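Local coordinates for Mlr6093 protein (Mesorhizobium loti, PDB 2QJ8), which probably acts as a zinc-dependent hydrolase of the succinylglutamate desuccinylase/aspartoacylase family, cleaving ester bonds or linear amides, at residues A[49-54]-A[82-87]; A[144-149]-A[310-315]; A[154-159]-A[182-187]. All blocks are in the same frame, centred on the assembly; numbering follows the deposited sequence. Where two conformers were deposited one is given.

How the contacts relate
The three contacts have centres 21 to 23 Å apart; contact 1 is buried, the others partly so. Contact 1 comes first along the chain and pairs strands 47-52 and 79-84. Contact 2 opens next, joining strand 147-149 to the distant strand 306-312, and contact 3, from strand 152-155 to the loop after strand 178-182, is nested within the span contact 2 closes. None touches another; nearest atoms lie about 7 Å apart for contacts 2 and 3, and about 10 Å for the other pairs. Contact 1 lies across the chain's centre from the other two. All segments of contacts 1 and 3 belong to the catalytic region, whereas contact 2 ties it to the C-terminal strands.

Contact 1 (A[49-54]-A[82-87]); sequences LITGGN and IIVPEI
L49, I50 and T51 pair in parallel with I82, I83 and V84, the two strand axes 4.7 Å apart and only 9° from parallel. I50 N donates to I82 O and I50 O accepts from V84 N, so I50 is bonded to I82 and V84, the residues before and after its partner I83. Backbone bonding goes on past the last bridge: G52 N reaches V84 O, and G52 O receives I87 N at 2.9 Å. Two glycines let the chains close up here. A side chain on G52 would run into P85 O, and one on G53, whose phi is positive, into E86 CA.

The pair belongs to a beta-alpha-beta unit made of strand 47-52, helix 60-75 and strand 79-84, in the zinc exopeptidase-like catalytic fold. I50 and I83 face the helix side, with I50 CB 4.0 Å from I83 CG1, and L68 and L72 of the helix pack on I83. In this family the loop that follows N54 probably carries zinc ligands.

On the other face, L49 CD1 meets I82 CG2 at 3.9 Å. T51 and V84 lie side by side and point the same way; T51 CG2 comes within 3.5 Å of V84 CG1, although V84 was modelled in two conformers. The hydroxyl of T51 is bonded instead to D139 on the neighbouring strand 136-144.

I87 closes the end of the contact. Its CG1 sits between the backbone N and the carbonyl carbon (chi1 66°), 3.6 Å from N54 CA, while CG2 turns back to T51 CG2 at 4.0 Å. Beyond it, I87 CD1 reaches N54 CB at 3.8 Å, and N54 ND2 bonds to the side-chain oxygen of N105.

Contact 2 (A[144-149]-A[310-315]); sequences GPTWDC and AIRSAM
D148 and I311 form the hydrogen-bonded pair of this antiparallel contact: D148 N donates to I311 O almost in a straight line (177° at the hydrogen), and I311 N returns a bond to D148 O at 3.0 Å. Beyond the paired strands, T146 O accepts S313 N at 2.9 Å and, weakly, the hydroxyl S313 OG.

Ring contacts gather at W147. R312 CG lies over the centre of the six-membered ring of W147, 4.0 Å from the centroid, in a CH-pi contact. Farther out, in the conformer described, the guanidinium leans across the indole with its plane turned 42° from the ring, placing W147 CZ2 over one guanidinium face. W147 NE1 and R312 NH1 are both donors, and their proximity is no bond; the charge is answered by E321, which forms a salt bridge with R312 NH2. At the rim of the indole, in its plane, W147 CE3 approaches I311 N at 3.4 Å, and F143 meets the same indole edge-to-face.

Apolar contacts lie at both ends. C149 CB touches A310 CB at 3.6 Å on the face that also carries W147 and R312. At the far end M315, a selenomethionine modelled in two conformers, crosses T146 at about a right angle, its SE 3.9 Å from T146 CB.

A type I turn from G144 to W147 leads from strand 136-144 into strand 147-149. There a short antiparallel ladder joins the catalytic domain to the C-terminal beta region, consistent with the two-part build of aspartoacylase relatives.

Contact 3 (A[154-159]-A[182-187]); sequences ISHPIA and WEHNET
H156 reaches across to the loop 182-187, with both ring nitrogens hydrogen-bonded, one across the contact and one within its own segment. N185 N donates to H156 NE2 at 3.0 Å, lying nearly in the imidazole plane. On the near side, H156 ND1 gives a bond to P157 O, approaching from above the carbonyl plane. At the backbone, W182 N binds S155 O at 3.0 Å.

Ring packing fixes the same imidazole. Its chi1 (-171°) puts CG anti to the backbone N, and chi2 (-66°) turns the ring so that T187 CG2 lies over one face and E183 CA over the other, each offset toward the rim, at 3.9 and 4.0 Å from its centroid. Its edge meets the face of H184 in a T-shaped stack with planes at 84°, H156 CD2 sitting over the centre of that ring.

Apolar packing comes from I154, which runs alongside W182, its CG2 3.9 Å from W182 CB, and the indole nitrogen bonds to Q259.

An alanine in place of H156 would probably deprive N185 N of its acceptor and P157 O of its donor, and open a gap between T187 and E183.

Because NE2 accepts while ND1 donates, H156 is consistent with a neutral imidazole protonated at ND1; H184 ND1, accepting from E186 N, likewise probably lacks a proton there.

Contact 1 (A[49-54]-A[82-87])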
loop_
_atom_site.group_PDB
_atom_site.type_symbol
_atom_site.label_atom_id
_atom_site.label_comp_id
_atom_site.label_asym_id
_atom_site.label_seq_id
_atom_site.Cartn_x
_atom_site.Cartn_y
_atom_site.Cartn_z
ATOM N N LEU A 49 22.963 -7.218 -14.280
ATOM C CA LEU A 49 22.771 -6.842 -12.901
ATOM C C LEU A 49 21.276 -6.712 -12.700
ATOM O O LEU A 49 20.615 -6.061 -13.495
ATOM C CB LEU A 49 23.397 -5.486 -12.583
ATOM C CG LEU A 49 23.111 -4.869 -11.209
ATOM C CD1 LEU A 49 23.640 -5.741 -10.028
ATOM C CD2 LEU A 49 23.739 -3.483 -11.206
ATOM N N ILE A 50 20.770 -7.288 -11.618
ATOM C CA ILE A 50 19.390 -7.138 -11.186
ATOM C C ILE A 50 19.357 -6.451 -9.825
ATOM O O ILE A 50 19.928 -6.946 -8.839
ATOM C CB ILE A 50 18.648 -8.507 -11.071
ATOM C CG1 ILE A 50 18.891 -9.341 -12.320
ATOM C CG2 ILE A 50 17.144 -8.281 -10.789
ATOM C CD1 ILE A 50 18.036 -10.558 -12.395
ATOM N N THR A 51 18.652 -5.325 -9.756
ATOM C CA THR A 51 18.536 -4.538 -8.546
ATOM C C THR A 51 17.075 -4.467 -8.037
ATOM O O THR A 51 16.138 -4.431 -8.829
ATOM C CB THR A 51 19.074 -3.101 -8.730
ATOM O OG1 THR A 51 18.380 -2.421 -9.779
ATOM C CG2 THR A 51 20.565 -3.076 -9.031
ATOM N N GLY A 52 16.916 -4.489 -6.710
ATOM C CA GLY A 52 15.626 -4.238 -6.043
ATOM C C GLY A 52 15.833 -3.248 -4.918
ATOM O O GLY A 52 16.965 -2.933 -4.566
ATOM N N GLY A 53 14.747 -2.758 -4.349
ATOM C CA GLY A 53 14.831 -1.965 -3.129
ATOM C C GLY A 53 15.475 -0.613 -3.181
ATOM O O GLY A 53 16.055 -0.194 -2.202
ATOM N N ASN A 54 15.403 0.063 -4.326
ATOM C CA ASN A 54 15.844 1.459 -4.402
ATOM C C ASN A 54 14.973 2.299 -3.474
ATOM O O ASN A 54 15.444 3.292 -2.934
ATOM C CB ASN A 54 15.740 2.028 -5.822
ATOM C CG ASN A 54 16.103 3.514 -5.870
ATOM O OD1 ASN A 54 17.266 3.855 -5.785
ATOM N ND2 ASN A 54 15.106 4.395 -5.999
ATOM N N ILE A 82 24.456 -10.853 -11.597
ATOM C CA ILE A 82 24.704 -10.324 -10.272
ATOM C C ILE A 82 23.344 -9.805 -9.770
ATOM O O ILE A 82 22.599 -9.214 -10.535
ATOM C CB ILE A 82 25.753 -9.140 -10.286
ATOM C CG1 ILE A 82 27.101 -9.568 -10.904
ATOM C CG2 ILE A 82 25.968 -8.635 -8.894
ATOM C CD1 ILE A 82 28.100 -8.360 -11.145
ATOM N N ILE A 83 23.015 -10.063 -8.498
ATOM C CA ILE A 83 21.741 -9.603 -7.903
ATOM C C ILE A 83 21.962 -8.942 -6.558
ATOM O O ILE A 83 22.677 -9.506 -5.710
ATOM C CB ILE A 83 20.692 -10.757 -7.708
ATOM C CG1 ILE A 83 20.417 -11.495 -9.024
ATOM C CG2 ILE A 83 19.357 -10.199 -7.161
ATOM C CD1 ILE A 83 19.525 -12.791 -8.917
ATOM N N VAL A 84 21.383 -7.738 -6.398
ATOM C CA VAL A 84 21.397 -6.981 -5.128
ATOM C C VAL A 84 19.914 -6.738 -4.788
ATOM O O VAL A 84 19.303 -5.791 -5.278
ATOM C CB VAL A 84 22.284 -5.703 -5.178
ATOM C CG1 VAL A 84 22.043 -4.889 -6.423
ATOM C CG2 VAL A 84 22.120 -4.865 -3.902
ATOM N N PRO A 85 19.298 -7.651 -3.969
ATOM C CA PRO A 85 17.855 -7.518 -3.718
ATOM C C PRO A 85 17.357 -6.256 -3.072
ATOM O O PRO A 85 16.251 -5.855 -3.414
ATOM C CB PRO A 85 17.493 -8.799 -2.888
ATOM C CG PRO A 85 18.579 -9.758 -3.253
ATOM C CD PRO A 85 19.799 -8.847 -3.264
ATOM N N GLU A 86 18.170 -5.612 -2.224
ATOM C CA GLU A 86 17.823 -4.349 -1.569
ATOM C C GLU A 86 19.020 -3.418 -1.631
ATOM O O GLU A 86 19.902 -3.487 -0.771
ATOM C CB GLU A 86 17.448 -4.528 -0.082
ATOM C CG GLU A 86 16.274 -5.428 0.218
ATOM C CD GLU A 86 16.639 -6.866 0.489
ATOM O OE1 GLU A 86 17.544 -7.130 1.329
ATOM O OE2 GLU A 86 15.974 -7.758 -0.081
ATOM N N ILE A 87 19.058 -2.545 -2.633
ATOM C CA ILE A 87 20.135 -1.574 -2.741
ATOM C C ILE A 87 20.008 -0.448 -1.701
ATOM O O ILE A 87 21.004 0.221 -1.429
ATOM C CB ILE A 87 20.331 -0.971 -4.187
ATOM C CG1 ILE A 87 19.129 -0.103 -4.643
ATOM C CG2 ILE A 87 20.691 -2.047 -5.153
ATOM C CD1 ILE A 87 19.257 0.559 -6.054
#

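Contact 2 (A[144-149]-A[310-315])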
loop_
_atom_site.group_PDB
_atom_site.type_symbol
_atom_site.label_atom_id
_atom_site.label_comp_id
_atom_site.label_asym_id
_atom_site.label_seq_id
_atom_site.Cartn_x
_atom_site.Cartn_y
_atom_site.Cartn_z
ATOM N N GLY A 144 5.114 3.180 -6.783
ATOM C CA GLY A 144 4.639 3.967 -5.630
ATOM C C GLY A 144 3.667 3.071 -4.883
ATOM O O GLY A 144 2.796 2.497 -5.540
ATOM N N PRO A 145 3.796 2.907 -3.525
ATOM C CA PRO A 145 2.812 2.033 -2.801
ATOM C C PRO A 145 1.408 2.625 -2.671
ATOM O O PRO A 145 0.488 1.952 -2.237
ATOM C CB PRO A 145 3.386 1.870 -1.391
ATOM C CG PRO A 145 4.503 2.719 -1.303
ATOM C CD PRO A 145 4.754 3.502 -2.580
ATOM N N THR A 146 1.274 3.903 -2.991
ATOM C CA THR A 146 -0.012 4.568 -3.045
ATOM C C THR A 146 -0.647 4.456 -4.442
ATOM O O THR A 146 -1.688 5.067 -4.695
ATOM C CB THR A 146 0.162 6.020 -2.710
ATOM O OG1 THR A 146 1.042 6.636 -3.653
ATOM C CG2 THR A 146 0.672 6.207 -1.274
ATOM N N TRP A 147 -0.016 3.714 -5.357
ATOM C CA TRP A 147 -0.526 3.508 -6.696
ATOM C C TRP A 147 -0.739 2.024 -6.924
ATOM O O TRP A 147 -0.086 1.199 -6.299
ATOM C CB TRP A 147 0.488 3.933 -7.750
ATOM C CG TRP A 147 0.708 5.355 -7.953
ATOM C CD1 TRP A 147 1.603 6.149 -7.285
ATOM C CD2 TRP A 147 0.090 6.184 -8.939
ATOM N NE1 TRP A 147 1.563 7.424 -7.787
ATOM C CE2 TRP A 147 0.651 7.472 -8.813
ATOM C CE3 TRP A 147 -0.881 5.967 -9.918
ATOM C CZ2 TRP A 147 0.253 8.544 -9.623
ATOM C CZ3 TRP A 147 -1.260 7.015 -10.729
ATOM C CH2 TRP A 147 -0.698 8.293 -10.577
ATOM N N ASP A 148 -1.692 1.722 -7.794
ATOM C CA ASP A 148 -1.859 0.409 -8.364
ATOM C C ASP A 148 -1.451 0.671 -9.834
ATOM O O ASP A 148 -1.826 1.695 -10.399
ATOM C CB ASP A 148 -3.300 -0.033 -8.308
ATOM C CG ASP A 148 -3.468 -1.511 -8.559
ATOM O OD1 ASP A 148 -2.487 -2.283 -8.521
ATOM O OD2 ASP A 148 -4.613 -1.934 -8.775
ATOM N N CYS A 149 -0.638 -0.202 -10.413
ATOM C CA CYS A 149 -0.272 -0.093 -11.807
ATOM C C CYS A 149 -0.194 -1.478 -12.419
ATOM O O CYS A 149 -0.074 -2.482 -11.706
ATOM C CB CYS A 149 1.022 0.696 -12.010
ATOM S SG CYS A 149 2.534 -0.123 -11.519
ATOM N N ALA A 310 -2.250 3.156 -14.559
ATOM C CA ALA A 310 -2.005 3.328 -13.147
ATOM C C ALA A 310 -3.025 4.285 -12.558
ATOM O O ALA A 310 -3.484 5.201 -13.243
ATOM C CB ALA A 310 -0.569 3.851 -12.916
ATOM N N ILE A 311 -3.378 4.066 -11.294
ATOM C CA ILE A 311 -4.344 4.914 -10.591
ATOM C C ILE A 311 -4.037 4.889 -9.095
ATOM O O ILE A 311 -3.662 3.846 -8.567
ATOM C CB ILE A 311 -5.809 4.510 -10.902
ATOM C CG1 ILE A 311 -6.775 5.610 -10.382
ATOM C CG2 ILE A 311 -6.124 3.088 -10.374
ATOM C CD1 ILE A 311 -8.163 5.485 -10.823
ATOM N N ARG A 312 -4.132 6.059 -8.443
ATOM C CA ARG A 312 -3.879 6.182 -7.003
ATOM C C ARG A 312 -4.930 5.495 -6.185
ATOM O O ARG A 312 -6.085 5.376 -6.621
ATOM C CB ARG A 312 -3.897 7.639 -6.520
ATOM C CG ARG A 312 -2.689 8.439 -6.806
ATOM C CD ARG A 312 -2.686 9.714 -5.922
ATOM N NE ARG A 312 -1.666 10.685 -6.329
ATOM C CZ ARG A 312 -0.345 10.552 -6.158
ATOM N NH1 ARG A 312 0.199 9.479 -5.585
ATOM N NH2 ARG A 312 0.458 11.515 -6.600
ATOM N N SER A 313 -4.537 5.074 -4.981
ATOM C CA SER A 313 -5.440 4.511 -3.993
ATOM C C SER A 313 -6.115 5.707 -3.352
ATOM O O SER A 313 -5.651 6.843 -3.516
ATOM C CB SER A 313 -4.655 3.776 -2.914
ATOM O OG SER A 313 -3.851 2.765 -3.514
ATOM N N ALA A 314 -7.211 5.468 -2.653
ATOM C CA ALA A 314 -7.904 6.543 -1.928
ATOM C C ALA A 314 -6.922 7.164 -0.924
ATOM O O ALA A 314 -6.368 6.468 -0.048
ATOM C CB ALA A 314 -9.135 6.029 -1.245
HETATM N N MSE A 315 -6.644 8.457 -1.091
HETATM C CA MSE A 315 -5.636 9.133 -0.281
HETATM C C MSE A 315 -5.812 10.628 -0.386
HETATM O O MSE A 315 -6.466 11.093 -1.307
HETATM C CB MSE A 315 -4.238 8.808 -0.845
HETATM C CG MSE A 315 -3.973 9.424 -2.268
HETATM SE SE MSE A 315 -2.213 9.122 -3.010
HETATM C CE MSE A 315 -1.121 9.705 -1.469
#

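Contact 3 (A[154-159]-A[182-187])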
loop_
_atom_site.group_PDB
_atom_site.type_symbol
_atom_site.label_atom_id
_atom_site.label_comp_id
_atom_site.label_asym_id
_atom_site.label_seq_id
_atom_site.Cartn_x
_atom_site.Cartn_y
_atom_site.Cartn_z
ATOM N N ILE A 154 8.120 0.144 -18.399
ATOM C CA ILE A 154 7.951 1.495 -18.939
ATOM C C ILE A 154 9.247 1.820 -19.665
ATOM O O ILE A 154 10.319 1.767 -19.060
ATOM C CB ILE A 154 7.715 2.588 -17.860
ATOM C CG1 ILE A 154 6.444 2.300 -17.059
ATOM C CG2 ILE A 154 7.639 4.016 -18.506
ATOM C CD1 ILE A 154 6.195 3.308 -15.958
ATOM N N SER A 155 9.124 2.102 -20.958
ATOM C CA SER A 155 10.197 2.416 -21.878
ATOM C C SER A 155 10.162 3.912 -22.147
ATOM O O SER A 155 9.153 4.425 -22.633
ATOM C CB SER A 155 9.976 1.703 -23.234
ATOM O OG SER A 155 10.051 0.290 -23.140
ATOM N N HIS A 156 11.243 4.606 -21.824
ATOM C CA HIS A 156 11.354 6.034 -22.067
ATOM C C HIS A 156 11.981 6.274 -23.471
ATOM O O HIS A 156 13.065 5.743 -23.749
ATOM C CB HIS A 156 12.209 6.667 -20.962
ATOM C CG HIS A 156 12.208 8.158 -20.992
ATOM N ND1 HIS A 156 12.767 8.883 -22.023
ATOM C CD2 HIS A 156 11.721 9.064 -20.116
ATOM C CE1 HIS A 156 12.623 10.171 -21.779
ATOM N NE2 HIS A 156 11.998 10.306 -20.625
ATOM N N PRO A 157 11.283 6.986 -24.382
ATOM C CA PRO A 157 11.857 7.303 -25.687
ATOM C C PRO A 157 13.193 8.052 -25.643
ATOM O O PRO A 157 13.367 8.955 -24.817
ATOM C CB PRO A 157 10.785 8.191 -26.322
ATOM C CG PRO A 157 9.553 7.751 -25.709
ATOM C CD PRO A 157 9.884 7.443 -24.313
ATOM N N ILE A 158 14.134 7.621 -26.478
ATOM C CA ILE A 158 15.462 8.238 -26.593
ATOM C C ILE A 158 15.818 8.442 -28.073
ATOM O O ILE A 158 15.280 7.747 -28.952
ATOM C CB ILE A 158 16.547 7.444 -25.814
ATOM C CG1 ILE A 158 16.777 6.047 -26.409
ATOM C CG2 ILE A 158 16.152 7.386 -24.298
ATOM C CD1 ILE A 158 18.010 5.356 -25.879
ATOM N N ALA A 159 16.720 9.398 -28.331
ATOM C CA ALA A 159 17.103 9.783 -29.688
ATOM C C ALA A 159 17.932 8.752 -30.438
ATOM O O ALA A 159 17.883 8.744 -31.677
ATOM C CB ALA A 159 17.822 11.158 -29.688
ATOM N N TRP A 182 6.605 5.953 -22.644
ATOM C CA TRP A 182 6.301 7.150 -21.885
ATOM C C TRP A 182 7.532 8.033 -21.674
ATOM O O TRP A 182 8.469 7.644 -20.996
ATOM C CB TRP A 182 5.695 6.737 -20.532
ATOM C CG TRP A 182 5.261 7.881 -19.635
ATOM C CD1 TRP A 182 5.010 9.183 -20.003
ATOM C CD2 TRP A 182 4.889 7.789 -18.251
ATOM N NE1 TRP A 182 4.598 9.911 -18.919
ATOM C CE2 TRP A 182 4.503 9.086 -17.832
ATOM C CE3 TRP A 182 4.877 6.754 -17.319
ATOM C CZ2 TRP A 182 4.112 9.369 -16.518
ATOM C CZ3 TRP A 182 4.480 7.036 -16.009
ATOM C CH2 TRP A 182 4.116 8.338 -15.627
ATOM N N GLU A 183 7.462 9.247 -22.211
ATOM C CA GLU A 183 8.529 10.228 -22.127
ATOM C C GLU A 183 8.301 11.066 -20.875
ATOM O O GLU A 183 7.936 12.231 -20.937
ATOM C CB GLU A 183 8.556 11.043 -23.419
ATOM C CG GLU A 183 9.744 11.946 -23.566
ATOM C CD GLU A 183 9.878 12.579 -24.966
ATOM O OE1 GLU A 183 9.283 12.103 -25.973
ATOM O OE2 GLU A 183 10.619 13.570 -25.053
ATOM N N HIS A 184 8.547 10.442 -19.729
ATOM C CA HIS A 184 8.325 11.084 -18.414
ATOM C C HIS A 184 9.406 12.086 -17.970
ATOM O O HIS A 184 9.163 12.916 -17.096
ATOM C CB HIS A 184 8.065 10.034 -17.306
ATOM C CG HIS A 184 9.088 8.935 -17.215
ATOM N ND1 HIS A 184 10.330 9.106 -16.639
ATOM C CD2 HIS A 184 9.030 7.640 -17.602
ATOM C CE1 HIS A 184 10.993 7.967 -16.685
ATOM N NE2 HIS A 184 10.226 7.062 -17.269
ATOM N N ASN A 185 10.582 12.013 -18.586
ATOM C CA ASN A 185 11.735 12.862 -18.278
ATOM C C ASN A 185 12.239 12.832 -16.816
ATOM O O ASN A 185 12.913 13.751 -16.357
ATOM C CB ASN A 185 11.502 14.292 -18.815
ATOM C CG ASN A 185 11.451 14.347 -20.345
ATOM O OD1 ASN A 185 10.516 14.914 -20.927
ATOM N ND2 ASN A 185 12.455 13.744 -21.004
ATOM N N GLU A 186 11.961 11.717 -16.138
ATOM C CA GLU A 186 12.384 11.418 -14.768
ATOM C C GLU A 186 13.571 10.460 -14.933
ATOM O O GLU A 186 13.532 9.295 -14.515
ATOM C CB GLU A 186 11.235 10.754 -13.992
ATOM N N THR A 187 14.614 10.985 -15.567
ATOM C CA THR A 187 15.807 10.238 -15.961
ATOM C C THR A 187 17.124 10.634 -15.263
ATOM O O THR A 187 18.195 10.077 -15.574
ATOM C CB THR A 187 15.991 10.404 -17.484
ATOM O OG1 THR A 187 16.168 11.784 -17.800
ATOM C CG2 THR A 187 14.785 9.848 -18.226
#